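Side-chain contacts in glycoside Hydrolase (Bacteroides uniformis, PDB 5T9X), which is a family 16 glycoside hydrolase that probably cleaves agarose-type galactans in the agarose pathway of a human intestinal symbiont: residues V130-V135 / E141-G146; M303-W308 / G313-N318; R110-V115 / E123-D128; S198-G203 / N318-N323; I170-M175 / I246-F251. One frame throughout, in Å; residues are numbered along the deposited sequence.

Contact 1: V130-V135 / E141-G146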
# COMPACT_ATOMS: atom_id res chain seq x y z
N VAL A 130 1.80 -9.55 -24.91
CA VAL A 130 2.59 -9.52 -23.67
C VAL A 130 3.52 -10.74 -23.50
O VAL A 130 3.15 -11.87 -23.82
CB VAL A 130 1.70 -9.40 -22.41
CG1 VAL A 130 0.99 -10.72 -22.09
CG2 VAL A 130 2.52 -8.94 -21.21
N LYS A 131 4.71 -10.51 -22.96
CA LYS A 131 5.64 -11.59 -22.71
C LYS A 131 5.16 -12.60 -21.67
O LYS A 131 4.25 -12.35 -20.89
CB LYS A 131 7.01 -11.05 -22.33
CG LYS A 131 7.13 -10.40 -20.96
CD LYS A 131 8.43 -9.59 -20.85
CE LYS A 131 8.94 -9.59 -19.41
NZ LYS A 131 10.03 -8.62 -19.09
N ILE A 132 5.79 -13.76 -21.68
CA ILE A 132 5.50 -14.82 -20.74
C ILE A 132 6.55 -14.70 -19.65
O ILE A 132 7.73 -14.42 -19.94
CB ILE A 132 5.58 -16.21 -21.43
CG1 ILE A 132 4.71 -16.23 -22.70
CG2 ILE A 132 5.13 -17.34 -20.51
CD1 ILE A 132 4.81 -17.53 -23.49
N VAL A 133 6.13 -14.89 -18.41
CA VAL A 133 7.05 -14.90 -17.26
C VAL A 133 6.87 -16.18 -16.47
O VAL A 133 5.77 -16.74 -16.44
CB VAL A 133 6.87 -13.68 -16.34
CG1 VAL A 133 6.99 -12.39 -17.14
CG2 VAL A 133 5.53 -13.71 -15.64
N LYS A 134 7.94 -16.63 -15.84
CA LYS A 134 7.92 -17.79 -14.98
C LYS A 134 7.56 -17.33 -13.58
O LYS A 134 8.22 -16.47 -13.03
CB LYS A 134 9.29 -18.48 -14.99
CG LYS A 134 9.39 -19.81 -14.27
CD LYS A 134 10.85 -20.09 -13.90
CE LYS A 134 11.17 -21.57 -13.83
NZ LYS A 134 10.91 -22.25 -15.15
N VAL A 135 6.52 -17.91 -13.01
CA VAL A 135 6.03 -17.54 -11.69
C VAL A 135 6.32 -18.66 -10.71
O VAL A 135 6.10 -19.82 -11.02
CB VAL A 135 4.50 -17.28 -11.73
CG1 VAL A 135 3.97 -16.94 -10.34
CG2 VAL A 135 4.19 -16.16 -12.69
N GLU A 141 5.52 -24.10 -10.04
CA GLU A 141 6.21 -23.34 -11.07
C GLU A 141 5.28 -23.33 -12.27
O GLU A 141 4.66 -24.34 -12.58
CB GLU A 141 7.56 -24.00 -11.32
CG GLU A 141 8.21 -23.77 -12.67
CD GLU A 141 9.61 -24.40 -12.77
OE1 GLU A 141 10.25 -24.69 -11.71
OE2 GLU A 141 10.10 -24.59 -13.91
N LYS A 142 5.14 -22.17 -12.90
CA LYS A 142 4.08 -21.93 -13.87
C LYS A 142 4.46 -20.80 -14.84
O LYS A 142 4.97 -19.77 -14.43
CB LYS A 142 2.80 -21.59 -13.12
CG LYS A 142 1.51 -21.88 -13.87
CD LYS A 142 0.35 -22.12 -12.91
CE LYS A 142 -0.88 -22.66 -13.63
NZ LYS A 142 -1.87 -23.19 -12.65
N MET A 143 4.24 -21.00 -16.14
CA MET A 143 4.45 -19.96 -17.12
C MET A 143 3.14 -19.23 -17.29
O MET A 143 2.15 -19.88 -17.58
CB MET A 143 4.88 -20.56 -18.46
CG MET A 143 6.16 -21.38 -18.42
SD MET A 143 7.60 -20.53 -17.73
CE MET A 143 7.80 -19.21 -18.92
N MET A 144 3.11 -17.91 -17.13
CA MET A 144 1.89 -17.13 -17.35
C MET A 144 2.14 -15.91 -18.20
O MET A 144 3.27 -15.47 -18.31
CB MET A 144 1.34 -16.60 -16.05
CG MET A 144 1.42 -17.60 -14.93
SD MET A 144 0.31 -17.10 -13.64
CE MET A 144 0.73 -18.35 -12.46
N PRO A 145 1.08 -15.35 -18.78
CA PRO A 145 1.23 -14.04 -19.39
C PRO A 145 1.40 -12.97 -18.33
O PRO A 145 0.76 -13.02 -17.27
CB PRO A 145 -0.08 -13.83 -20.15
CG PRO A 145 -0.75 -15.18 -20.20
CD PRO A 145 -0.28 -15.89 -18.97
N GLY A 146 2.28 -12.01 -18.61
CA GLY A 146 2.49 -10.86 -17.76
C GLY A 146 1.25 -10.00 -17.59
O GLY A 146 0.34 -10.05 -18.41
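Lys134 and Glu141 form a salt bridge, with Lys134 NZ 2.8 Å from Glu141 OE2 and above the carboxylate plane. The lysine chain is stretched as far as CE and turns at its last torsion (chi4 59°), which brings the ammonium group to the acid. Beside it Met143 folds back over the partner strand, its SD 3.8 Å from Lys134 CB and its CE 3.6 Å from Ile132 CG2. On the face of Val133 and Val135, Met144 CG packs crosswise on Val135 CG2 at 3.8 Å. Antiparallel backbone bonds set this pairing: Val133 N donates to Met144 O (2.9 Å), Val135 N to Lys142 O (2.8 Å). Further along, Gly146 N reaches Lys131 O at 3.0 Å, while Gly146 O takes a hydrogen bond from Arg126. Val135 touches Ser307 and Met144 touches Ala310 of helix 307-310, and both valines rest on Pro105. The beta hairpin is thus two-sided: Val133, Val135 and Met144 pack on the protein, and on the other face a methionine lies beside an exposed ion pair, whose strength solvent probably screens.

Contact 2: M303-W308 / G313-N318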
# COMPACT_ATOMS: atom_id res chain seq x y z
N MET A 303 -0.27 -1.25 -7.69
CA MET A 303 -0.94 -2.55 -7.71
C MET A 303 0.04 -3.67 -8.06
O MET A 303 1.07 -3.45 -8.69
CB MET A 303 -2.11 -2.55 -8.67
CG MET A 303 -3.17 -1.48 -8.44
SD MET A 303 -4.43 -1.47 -9.77
CE MET A 303 -5.42 -2.84 -9.23
N GLU A 304 -0.30 -4.88 -7.63
CA GLU A 304 0.53 -6.07 -7.83
C GLU A 304 -0.38 -7.25 -8.21
O GLU A 304 -1.41 -7.45 -7.60
CB GLU A 304 1.29 -6.44 -6.54
CG GLU A 304 2.34 -5.43 -6.11
CD GLU A 304 3.04 -5.73 -4.77
OE1 GLU A 304 2.75 -6.78 -4.12
OE2 GLU A 304 3.89 -4.88 -4.36
N ASP A 305 0.03 -8.00 -9.23
CA ASP A 305 -0.47 -9.36 -9.45
C ASP A 305 0.48 -10.30 -8.71
O ASP A 305 1.49 -10.73 -9.26
CB ASP A 305 -0.47 -9.69 -10.94
CG ASP A 305 -1.33 -10.87 -11.28
OD1 ASP A 305 -1.83 -11.56 -10.35
OD2 ASP A 305 -1.51 -11.07 -12.50
N GLN A 306 0.16 -10.58 -7.45
CA GLN A 306 1.11 -11.21 -6.55
C GLN A 306 1.28 -12.68 -6.87
O GLN A 306 0.31 -13.35 -7.19
CB GLN A 306 0.66 -11.05 -5.11
CG GLN A 306 0.83 -9.63 -4.60
CD GLN A 306 0.21 -9.42 -3.24
OE1 GLN A 306 -0.60 -10.22 -2.78
NE2 GLN A 306 0.57 -8.32 -2.59
N SER A 307 2.52 -13.17 -6.77
CA SER A 307 2.89 -14.52 -7.23
C SER A 307 2.08 -15.66 -6.61
O SER A 307 1.50 -16.47 -7.32
CB SER A 307 4.38 -14.77 -7.00
OG SER A 307 5.12 -13.72 -7.59
N TRP A 308 2.07 -15.71 -5.29
CA TRP A 308 1.34 -16.74 -4.52
C TRP A 308 -0.15 -16.83 -4.83
O TRP A 308 -0.77 -17.91 -4.72
CB TRP A 308 1.56 -16.52 -3.02
CG TRP A 308 1.10 -15.16 -2.49
CD1 TRP A 308 1.76 -13.94 -2.62
CD2 TRP A 308 -0.08 -14.89 -1.74
NE1 TRP A 308 1.03 -12.95 -2.00
CE2 TRP A 308 -0.11 -13.51 -1.45
CE3 TRP A 308 -1.14 -15.70 -1.26
CZ2 TRP A 308 -1.15 -12.90 -0.72
CZ3 TRP A 308 -2.20 -15.09 -0.53
CH2 TRP A 308 -2.19 -13.70 -0.28
N GLY A 313 -4.40 -19.30 -9.58
CA GLY A 313 -5.52 -18.93 -10.44
C GLY A 313 -6.17 -17.56 -10.18
O GLY A 313 -7.23 -17.27 -10.76
N LEU A 314 -5.58 -16.71 -9.34
CA LEU A 314 -6.18 -15.40 -9.05
C LEU A 314 -5.55 -14.23 -9.83
O LEU A 314 -5.76 -13.07 -9.48
CB LEU A 314 -6.21 -15.14 -7.53
CG LEU A 314 -7.26 -16.02 -6.88
CD1 LEU A 314 -6.92 -16.34 -5.45
CD2 LEU A 314 -8.62 -15.37 -6.94
N SER A 315 -4.81 -14.53 -10.90
CA SER A 315 -4.38 -13.49 -11.83
C SER A 315 -5.66 -13.02 -12.54
O SER A 315 -6.58 -13.82 -12.72
CB SER A 315 -3.34 -14.03 -12.80
OG SER A 315 -2.89 -13.03 -13.71
N PRO A 316 -5.78 -11.72 -12.87
CA PRO A 316 -7.00 -11.28 -13.57
C PRO A 316 -7.10 -11.84 -14.98
O PRO A 316 -6.10 -11.85 -15.71
CB PRO A 316 -6.86 -9.76 -13.64
CG PRO A 316 -5.81 -9.42 -12.68
CD PRO A 316 -4.91 -10.58 -12.52
N THR A 317 -8.30 -12.28 -15.36
CA THR A 317 -8.57 -12.82 -16.71
C THR A 317 -8.61 -11.69 -17.72
O THR A 317 -8.85 -10.53 -17.37
CB THR A 317 -9.92 -13.60 -16.76
OG1 THR A 317 -11.02 -12.69 -16.58
CG2 THR A 317 -9.98 -14.69 -15.70
N ASN A 318 -8.39 -12.01 -18.98
CA ASN A 318 -8.53 -11.01 -20.04
C ASN A 318 -9.96 -10.40 -20.05
O ASN A 318 -10.12 -9.20 -20.32
CB ASN A 318 -8.17 -11.63 -21.40
CG ASN A 318 -6.69 -11.94 -21.51
OD1 ASN A 318 -5.87 -11.04 -21.46
ND2 ASN A 318 -6.34 -13.21 -21.66
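Asp305 and Ser315 point their polar ends at each other, Ser315 OG donating to Asp305 OD2 over 2.7 Å and using the syn lone pair of that oxygen. The serine hydroxyl is placed there with OG anti to its own N (chi1 -179°). From the direction opposite to the aspartate comes the ring of Pro316, whose CD lies 3.4 Å from Asp305 OD2, while Asp305 OD1 sits 3.5 Å from Ser315 CA. OD2 is also hydrogen-bonded to Thr147, so two hydroxyls hold this buried oxygen. With an alanine in place of Asp305, the hydroxyls of Ser315 and Thr147 would probably be left without their shared acceptor. On the other side of the strand end, Gln306 NE2 donates to Glu304 OE1 at 3.1 Å, almost within its own amide plane, and is bonded to Glu194 as well. The contact brings the loop after helix 307-310 back to the end of strand 298-304; Gln306 is the N-cap of that short helix, and Gly313, at positive phi, ends it in a Schellman motif.

Contact 3: R110-V115 / E123-D128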
# COMPACT_ATOMS: atom_id res chain seq x y z
N ARG A 110 5.46 2.74 -16.44
CA ARG A 110 5.30 4.17 -16.12
C ARG A 110 3.96 4.74 -16.62
O ARG A 110 3.28 5.50 -15.91
CB ARG A 110 6.46 5.00 -16.68
CG ARG A 110 7.80 4.71 -16.03
CD ARG A 110 8.92 5.57 -16.56
NE ARG A 110 10.18 5.15 -15.96
CZ ARG A 110 10.62 5.48 -14.74
NH1 ARG A 110 9.90 6.26 -13.92
NH2 ARG A 110 11.79 5.01 -14.32
N ASP A 111 3.57 4.34 -17.83
CA ASP A 111 2.36 4.88 -18.44
C ASP A 111 1.07 4.34 -17.86
O ASP A 111 0.01 4.77 -18.28
CB ASP A 111 2.40 4.72 -19.99
CG ASP A 111 2.25 3.26 -20.45
OD1 ASP A 111 1.85 2.37 -19.68
OD2 ASP A 111 2.52 3.00 -21.63
N HIS A 112 1.14 3.39 -16.92
CA HIS A 112 -0.04 2.95 -16.16
C HIS A 112 -0.30 3.81 -14.92
O HIS A 112 -1.22 3.50 -14.15
CB HIS A 112 0.08 1.46 -15.83
CG HIS A 112 -0.25 0.58 -16.99
ND1 HIS A 112 0.39 0.68 -18.20
CD2 HIS A 112 -1.20 -0.37 -17.14
CE1 HIS A 112 -0.13 -0.19 -19.05
NE2 HIS A 112 -1.11 -0.84 -18.43
N ILE A 113 0.48 4.89 -14.74
CA ILE A 113 0.26 5.87 -13.68
C ILE A 113 -0.25 7.18 -14.25
O ILE A 113 0.35 7.72 -15.19
CB ILE A 113 1.57 6.22 -12.96
CG1 ILE A 113 2.19 4.97 -12.35
CG2 ILE A 113 1.36 7.33 -11.94
CD1 ILE A 113 1.31 4.24 -11.36
N SER A 114 -1.28 7.73 -13.62
CA SER A 114 -1.70 9.08 -13.94
C SER A 114 -2.46 9.75 -12.80
O SER A 114 -2.81 9.12 -11.81
CB SER A 114 -2.56 9.08 -15.22
OG SER A 114 -3.80 8.41 -15.04
N VAL A 115 -2.67 11.05 -12.96
CA VAL A 115 -3.46 11.85 -12.05
C VAL A 115 -4.48 12.64 -12.87
O VAL A 115 -4.10 13.34 -13.82
CB VAL A 115 -2.58 12.80 -11.24
CG1 VAL A 115 -3.42 13.51 -10.20
CG2 VAL A 115 -1.45 12.04 -10.58
N GLU A 123 -3.74 2.00 -13.37
CA GLU A 123 -4.49 1.04 -14.19
C GLU A 123 -3.80 -0.32 -14.36
O GLU A 123 -2.63 -0.48 -14.07
CB GLU A 123 -4.95 1.66 -15.54
CG GLU A 123 -3.91 2.04 -16.60
CD GLU A 123 -4.54 2.22 -18.01
OE1 GLU A 123 -5.75 2.56 -18.10
OE2 GLU A 123 -3.83 2.01 -19.04
N THR A 124 -4.58 -1.29 -14.81
CA THR A 124 -4.10 -2.61 -15.14
C THR A 124 -4.56 -3.03 -16.54
O THR A 124 -5.72 -2.89 -16.87
CB THR A 124 -4.62 -3.60 -14.12
OG1 THR A 124 -4.18 -3.16 -12.84
CG2 THR A 124 -4.10 -4.99 -14.36
N SER A 125 -3.66 -3.56 -17.35
CA SER A 125 -3.99 -4.05 -18.67
C SER A 125 -3.14 -5.25 -18.97
O SER A 125 -2.25 -5.58 -18.20
CB SER A 125 -3.76 -2.97 -19.73
OG SER A 125 -2.39 -2.77 -20.00
N ARG A 126 -3.43 -5.89 -20.09
CA ARG A 126 -2.62 -6.98 -20.60
C ARG A 126 -2.73 -6.98 -22.12
O ARG A 126 -3.75 -7.42 -22.66
CB ARG A 126 -3.07 -8.33 -20.00
CG ARG A 126 -2.23 -9.50 -20.47
CD ARG A 126 -2.67 -10.82 -19.89
NE ARG A 126 -2.57 -10.88 -18.44
CZ ARG A 126 -3.54 -11.28 -17.60
NH1 ARG A 126 -4.71 -11.71 -18.04
NH2 ARG A 126 -3.33 -11.25 -16.28
N PRO A 127 -1.70 -6.51 -22.82
CA PRO A 127 -1.70 -6.58 -24.29
C PRO A 127 -1.82 -8.01 -24.86
O PRO A 127 -1.63 -8.99 -24.14
CB PRO A 127 -0.33 -6.00 -24.66
CG PRO A 127 0.14 -5.27 -23.48
CD PRO A 127 -0.43 -5.98 -22.30
N ASP A 128 -2.12 -8.11 -26.16
CA ASP A 128 -2.16 -9.42 -26.83
C ASP A 128 -0.76 -10.02 -26.91
O ASP A 128 -0.55 -11.20 -26.68
CB ASP A 128 -2.72 -9.29 -28.26
CG ASP A 128 -4.17 -8.85 -28.30
OD1 ASP A 128 -4.96 -9.31 -27.44
OD2 ASP A 128 -4.52 -8.06 -29.21
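His112 and Ser125 are joined by a hydrogen bond between His112 NE2 and Ser125 OG, 2.8 Å long and fairly straight at 163°; either atom could be the donor. The hydroxyl lies at the edge of the imidazole, near its plane. The other ring nitrogen is engaged within its own segment, His112 ND1 donating to Asp111 OD1 at 2.7 Å, with the oxygen close to the ring plane. Together the two bonds hold the ring against rotation. One backbone bond crosses as well, from Glu123 N to His112 O (3.0 Å). The remaining contacts are of packing. Glu123 CG stands between the backbone N and carbonyl carbon (chi1 67°), and this lets the extended side chain run crosswise over the histidine, with CG 3.7 Å from His112 CD2. Its carboxylate reaches over one ring face, Glu123 OE2 lying 3.9 Å above the plane of the His112 ring and offset toward the rim; the two flat groups are inclined by 61°. Glu123 O touches the ring edge, 3.4 Å from His112 CD2, and is bonded to Thr149. Strand 140-154 flanks residues 123-128, Ser125 pairing with Tyr148 through the backbone. Two carboxylates thus lie near the imidazole, Asp111 at its edge and Glu123 over its face, and would tend to stabilise a positive charge on it.

Contact 4: S198-G203 / N318-N323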
# COMPACT_ATOMS: atom_id res chain seq x y z
N SER A 198 -11.85 -7.84 -5.31
CA SER A 198 -12.80 -8.64 -6.11
C SER A 198 -13.54 -9.68 -5.29
O SER A 198 -13.04 -10.12 -4.25
CB SER A 198 -12.07 -9.33 -7.27
OG SER A 198 -12.86 -10.35 -7.82
N ASP A 199 -14.75 -10.05 -5.75
CA ASP A 199 -15.50 -11.18 -5.16
C ASP A 199 -14.90 -12.51 -5.50
O ASP A 199 -15.15 -13.47 -4.79
CB ASP A 199 -16.96 -11.21 -5.58
CG ASP A 199 -17.77 -10.06 -4.99
OD1 ASP A 199 -17.58 -9.72 -3.79
OD2 ASP A 199 -18.58 -9.45 -5.74
N ARG A 200 -14.11 -12.61 -6.57
CA ARG A 200 -13.43 -13.87 -6.86
C ARG A 200 -12.32 -14.14 -5.81
O ARG A 200 -11.32 -13.41 -5.73
CB ARG A 200 -12.91 -13.90 -8.29
CG ARG A 200 -12.42 -15.29 -8.72
CD ARG A 200 -12.49 -15.49 -10.24
NE ARG A 200 -11.58 -14.60 -10.97
CZ ARG A 200 -10.27 -14.80 -11.11
NH1 ARG A 200 -9.52 -13.93 -11.79
NH2 ARG A 200 -9.67 -15.86 -10.56
N VAL A 201 -12.52 -15.17 -5.00
CA VAL A 201 -11.60 -15.50 -3.90
C VAL A 201 -11.22 -16.97 -3.81
O VAL A 201 -10.63 -17.41 -2.81
CB VAL A 201 -12.20 -15.08 -2.54
CG1 VAL A 201 -12.39 -13.57 -2.48
CG2 VAL A 201 -13.54 -15.77 -2.29
N VAL A 202 -11.57 -17.74 -4.83
CA VAL A 202 -11.38 -19.18 -4.77
C VAL A 202 -10.27 -19.47 -5.74
O VAL A 202 -10.32 -19.04 -6.90
CB VAL A 202 -12.65 -19.98 -5.14
CG1 VAL A 202 -12.48 -21.44 -4.72
CG2 VAL A 202 -13.89 -19.40 -4.46
N GLY A 203 -9.26 -20.20 -5.25
CA GLY A 203 -8.18 -20.70 -6.10
C GLY A 203 -8.64 -21.87 -6.94
O GLY A 203 -9.83 -22.18 -6.98
N ASN A 318 -8.39 -12.01 -18.98
CA ASN A 318 -8.53 -11.01 -20.04
C ASN A 318 -9.96 -10.40 -20.05
O ASN A 318 -10.12 -9.20 -20.32
CB ASN A 318 -8.17 -11.63 -21.40
CG ASN A 318 -6.69 -11.94 -21.51
OD1 ASN A 318 -5.87 -11.04 -21.46
ND2 ASN A 318 -6.34 -13.21 -21.66
N LYS A 319 -10.98 -11.21 -19.73
CA LYS A 319 -12.38 -10.75 -19.69
C LYS A 319 -12.55 -9.70 -18.58
O LYS A 319 -13.03 -8.60 -18.86
CB LYS A 319 -13.36 -11.93 -19.54
CG LYS A 319 -14.79 -11.64 -19.99
N GLU A 320 -12.12 -10.01 -17.35
CA GLU A 320 -12.15 -9.05 -16.21
C GLU A 320 -11.42 -7.72 -16.52
O GLU A 320 -11.87 -6.66 -16.11
CB GLU A 320 -11.57 -9.67 -14.93
CG GLU A 320 -12.42 -10.77 -14.25
CD GLU A 320 -11.66 -11.62 -13.20
OE1 GLU A 320 -10.41 -11.61 -13.16
OE2 GLU A 320 -12.32 -12.32 -12.39
N LEU A 321 -10.31 -7.79 -17.27
CA LEU A 321 -9.58 -6.58 -17.68
C LEU A 321 -10.23 -5.75 -18.79
O LEU A 321 -9.76 -4.66 -19.06
CB LEU A 321 -8.16 -6.93 -18.11
CG LEU A 321 -7.27 -7.59 -17.07
CD1 LEU A 321 -6.00 -8.07 -17.75
CD2 LEU A 321 -6.96 -6.69 -15.90
N MET A 322 -11.29 -6.25 -19.44
CA MET A 322 -12.10 -5.42 -20.38
C MET A 322 -12.72 -4.18 -19.69
O MET A 322 -12.91 -3.15 -20.31
CB MET A 322 -13.24 -6.24 -21.06
CG MET A 322 -12.82 -7.34 -22.04
SD MET A 322 -11.51 -6.88 -23.22
CE MET A 322 -12.30 -5.72 -24.36
N ASN A 323 -13.04 -4.30 -18.41
CA ASN A 323 -13.57 -3.22 -17.59
C ASN A 323 -12.43 -2.49 -16.85
O ASN A 323 -11.96 -2.97 -15.82
CB ASN A 323 -14.57 -3.80 -16.58
CG ASN A 323 -15.28 -2.74 -15.79
OD1 ASN A 323 -14.75 -1.65 -15.54
ND2 ASN A 323 -16.49 -3.04 -15.39
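Arg200 NH1 is held by two acceptors, donating to Glu320 OE1 over 2.8 Å and also to the carbonyl of Ser315. Next to it Arg200 NE donates to Glu320 OE2, again at 2.8 Å, and the two bonds are close to straight (168° and 166°). The arginine therefore grips the acid side-on, one nitrogen to each oxygen. Both oxygens lie almost within the guanidinium plane and are met on their syn sides, a little out of the carboxylate plane; the two flat groups are nearly coplanar, 21° apart. A bend at the third torsion of Arg200 turns its NE edge to the acid, while Glu320 reaches across with an extended chain. Further bonds limit the freedom of both partners. Arg200 NH2 donates to the carbonyl of Gly313, so all three guanidinium nitrogens are engaged, and the backbone N of Arg200 is bonded to Ser198 OG at 2.9 Å, an ST turn. On the other side Thr317 OG1 takes the backbone N of Glu320, at the start of a turn of helical backbone angles in which Met322 N bonds Lys319 O at 3.0 Å. The arrangement is the classic bidentate arginine-carboxylate salt bridge, here at the surface. It ties the loop between strands 188-195 and 215-224 to the one preceding strand 329-341, joining two connections within this beta-sandwich enzyme.

Contact 5: I170-M175 / I246-F251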
# COMPACT_ATOMS: atom_id res chain seq x y z
N ILE A 170 -10.18 0.87 -3.04
CA ILE A 170 -9.52 -0.37 -3.42
C ILE A 170 -10.12 -0.90 -4.72
O ILE A 170 -11.33 -0.88 -4.92
CB ILE A 170 -9.67 -1.38 -2.29
CG1 ILE A 170 -8.76 -0.97 -1.12
CG2 ILE A 170 -9.34 -2.79 -2.75
CD1 ILE A 170 -9.23 -1.49 0.22
N ALA A 171 -9.25 -1.37 -5.62
CA ALA A 171 -9.71 -1.80 -6.92
C ALA A 171 -10.62 -3.02 -6.81
O ALA A 171 -10.36 -3.91 -6.02
CB ALA A 171 -8.53 -2.10 -7.83
N ASN A 172 -11.68 -3.04 -7.63
CA ASN A 172 -12.57 -4.19 -7.74
C ASN A 172 -11.94 -5.23 -8.68
O ASN A 172 -12.40 -5.46 -9.79
CB ASN A 172 -13.95 -3.74 -8.23
CG ASN A 172 -14.99 -4.87 -8.25
OD1 ASN A 172 -14.79 -6.00 -7.80
ND2 ASN A 172 -16.12 -4.55 -8.82
N SER A 173 -10.90 -5.89 -8.16
CA SER A 173 -9.94 -6.64 -8.94
C SER A 173 -9.31 -7.73 -8.09
O SER A 173 -9.20 -7.61 -6.86
CB SER A 173 -8.86 -5.69 -9.41
OG SER A 173 -8.03 -6.31 -10.37
N THR A 174 -8.87 -8.81 -8.72
CA THR A 174 -8.06 -9.79 -7.98
C THR A 174 -6.62 -9.27 -7.73
O THR A 174 -5.89 -9.81 -6.92
CB THR A 174 -8.04 -11.14 -8.69
OG1 THR A 174 -7.54 -10.99 -10.02
CG2 THR A 174 -9.43 -11.73 -8.73
N MET A 175 -6.23 -8.23 -8.44
CA MET A 175 -4.98 -7.51 -8.15
C MET A 175 -4.98 -6.96 -6.73
O MET A 175 -6.01 -6.55 -6.22
CB MET A 175 -4.84 -6.31 -9.09
CG MET A 175 -4.79 -6.61 -10.59
SD MET A 175 -3.21 -7.35 -11.03
CE MET A 175 -2.15 -5.90 -11.02
N ILE A 246 -17.50 -3.94 2.78
CA ILE A 246 -16.82 -4.30 1.56
C ILE A 246 -16.08 -3.04 1.10
O ILE A 246 -16.70 -2.17 0.48
CB ILE A 246 -17.83 -4.74 0.46
CG1 ILE A 246 -18.80 -5.84 0.99
CG2 ILE A 246 -17.11 -5.18 -0.83
CD1 ILE A 246 -18.14 -7.03 1.67
N TRP A 247 -14.77 -3.00 1.35
CA TRP A 247 -13.95 -1.78 1.21
C TRP A 247 -13.87 -1.20 -0.24
O TRP A 247 -13.84 0.01 -0.43
CB TRP A 247 -12.54 -2.01 1.81
CG TRP A 247 -12.59 -2.54 3.23
CD1 TRP A 247 -12.39 -3.83 3.62
CD2 TRP A 247 -12.92 -1.81 4.42
NE1 TRP A 247 -12.55 -3.95 4.98
CE2 TRP A 247 -12.89 -2.73 5.50
CE3 TRP A 247 -13.22 -0.48 4.69
CZ2 TRP A 247 -13.15 -2.35 6.82
CZ3 TRP A 247 -13.48 -0.10 6.00
CH2 TRP A 247 -13.44 -1.04 7.05
N ARG A 248 -13.81 -2.08 -1.23
CA ARG A 248 -14.02 -1.79 -2.66
C ARG A 248 -15.10 -0.73 -3.01
O ARG A 248 -14.97 0.02 -3.98
CB ARG A 248 -14.42 -3.12 -3.33
CG ARG A 248 -15.21 -3.02 -4.64
CD ARG A 248 -16.42 -3.91 -4.63
NE ARG A 248 -15.99 -5.28 -4.62
CZ ARG A 248 -16.77 -6.33 -4.43
NH1 ARG A 248 -18.07 -6.22 -4.22
NH2 ARG A 248 -16.20 -7.53 -4.45
N ASN A 249 -16.18 -0.72 -2.26
CA ASN A 249 -17.35 0.07 -2.63
C ASN A 249 -17.24 1.56 -2.40
O ASN A 249 -18.07 2.29 -2.89
CB ASN A 249 -18.61 -0.47 -1.90
CG ASN A 249 -19.02 -1.85 -2.40
OD1 ASN A 249 -18.67 -2.28 -3.49
ND2 ASN A 249 -19.77 -2.55 -1.57
N ASP A 250 -16.25 2.01 -1.66
CA ASP A 250 -16.10 3.43 -1.46
C ASP A 250 -14.65 3.82 -1.13
O ASP A 250 -13.78 2.94 -1.02
CB ASP A 250 -17.04 3.87 -0.34
CG ASP A 250 -17.71 5.21 -0.64
OD1 ASP A 250 -17.02 6.19 -1.07
OD2 ASP A 250 -18.95 5.26 -0.44
N PHE A 251 -14.42 5.13 -1.03
CA PHE A 251 -13.19 5.70 -0.46
C PHE A 251 -13.18 5.49 1.05
O PHE A 251 -14.21 5.61 1.71
CB PHE A 251 -13.02 7.18 -0.84
CG PHE A 251 -12.66 7.38 -2.28
CD1 PHE A 251 -11.32 7.41 -2.67
CD2 PHE A 251 -13.65 7.47 -3.26
CE1 PHE A 251 -10.97 7.57 -4.01
CE2 PHE A 251 -13.32 7.61 -4.60
CZ PHE A 251 -11.97 7.68 -4.98
O HOH W 1 -13.50 -0.25 -6.60
O HOH W 2 -11.17 1.31 -0.37
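Asn172 and Arg248 meet with their amide and guanidinium planes 34° apart, Asn172 OD1 coming obliquely to within 3.5 Å of Arg248 NE at an angle too poor for a hydrogen bond. One guanidinium face carries Ile246 CG2, 3.6 Å above the plane and toward its rim. The charge of the arginine is met elsewhere, by a salt bridge of NH2 to Asp199. To get there the side chain bends at chi2 and chi3, and on the way its CG passes 3.9 Å from Asn172 CB. Were Arg248 replaced by a leucine, Asp199 would probably lose its charge partner. Ile170 and Trp247 lie side by side, Ile170 CD1 3.7 Å from Trp247 CB, and the indole meets His252 edge-to-face. Two waters fill in between the backbones: one lies 2.8 Å from Ile170 O and is also near Arg248 O, the other accepts from Ile170 N (2.9 Å) and lies near Trp247 O. No direct hydrogen bond joins 170-175 to 246-251; water links their backbones, and the side chains add apolar packing and a loose polar approach of Asn172 to Arg248.

How the contacts relate
The loops of contacts 2, 4 and 5 adjoin one another. Contacts 2 and 4, with centres about 9 Å apart, share Asn318 and are linked through Arg200, which binds carbonyls of 313-318. Contacts 4 and 5 (centres about 12 Å apart) are joined by a salt bridge, Asp199 OD1 to Arg248 NH2 at 2.7 Å. Arg126 of contact 3 connects outward, its NE 3.0 Å from Gly146 O of contact 1 and its NH1 2.7 Å from Pro316 O of contact 2. Contact 2 probably borders the active site, since strand 188-195, which holds Glu194, carries a sequence consistent with the GH16 catalytic motif. Phe251 of contact 5 touches Asp332, a sodium site residue.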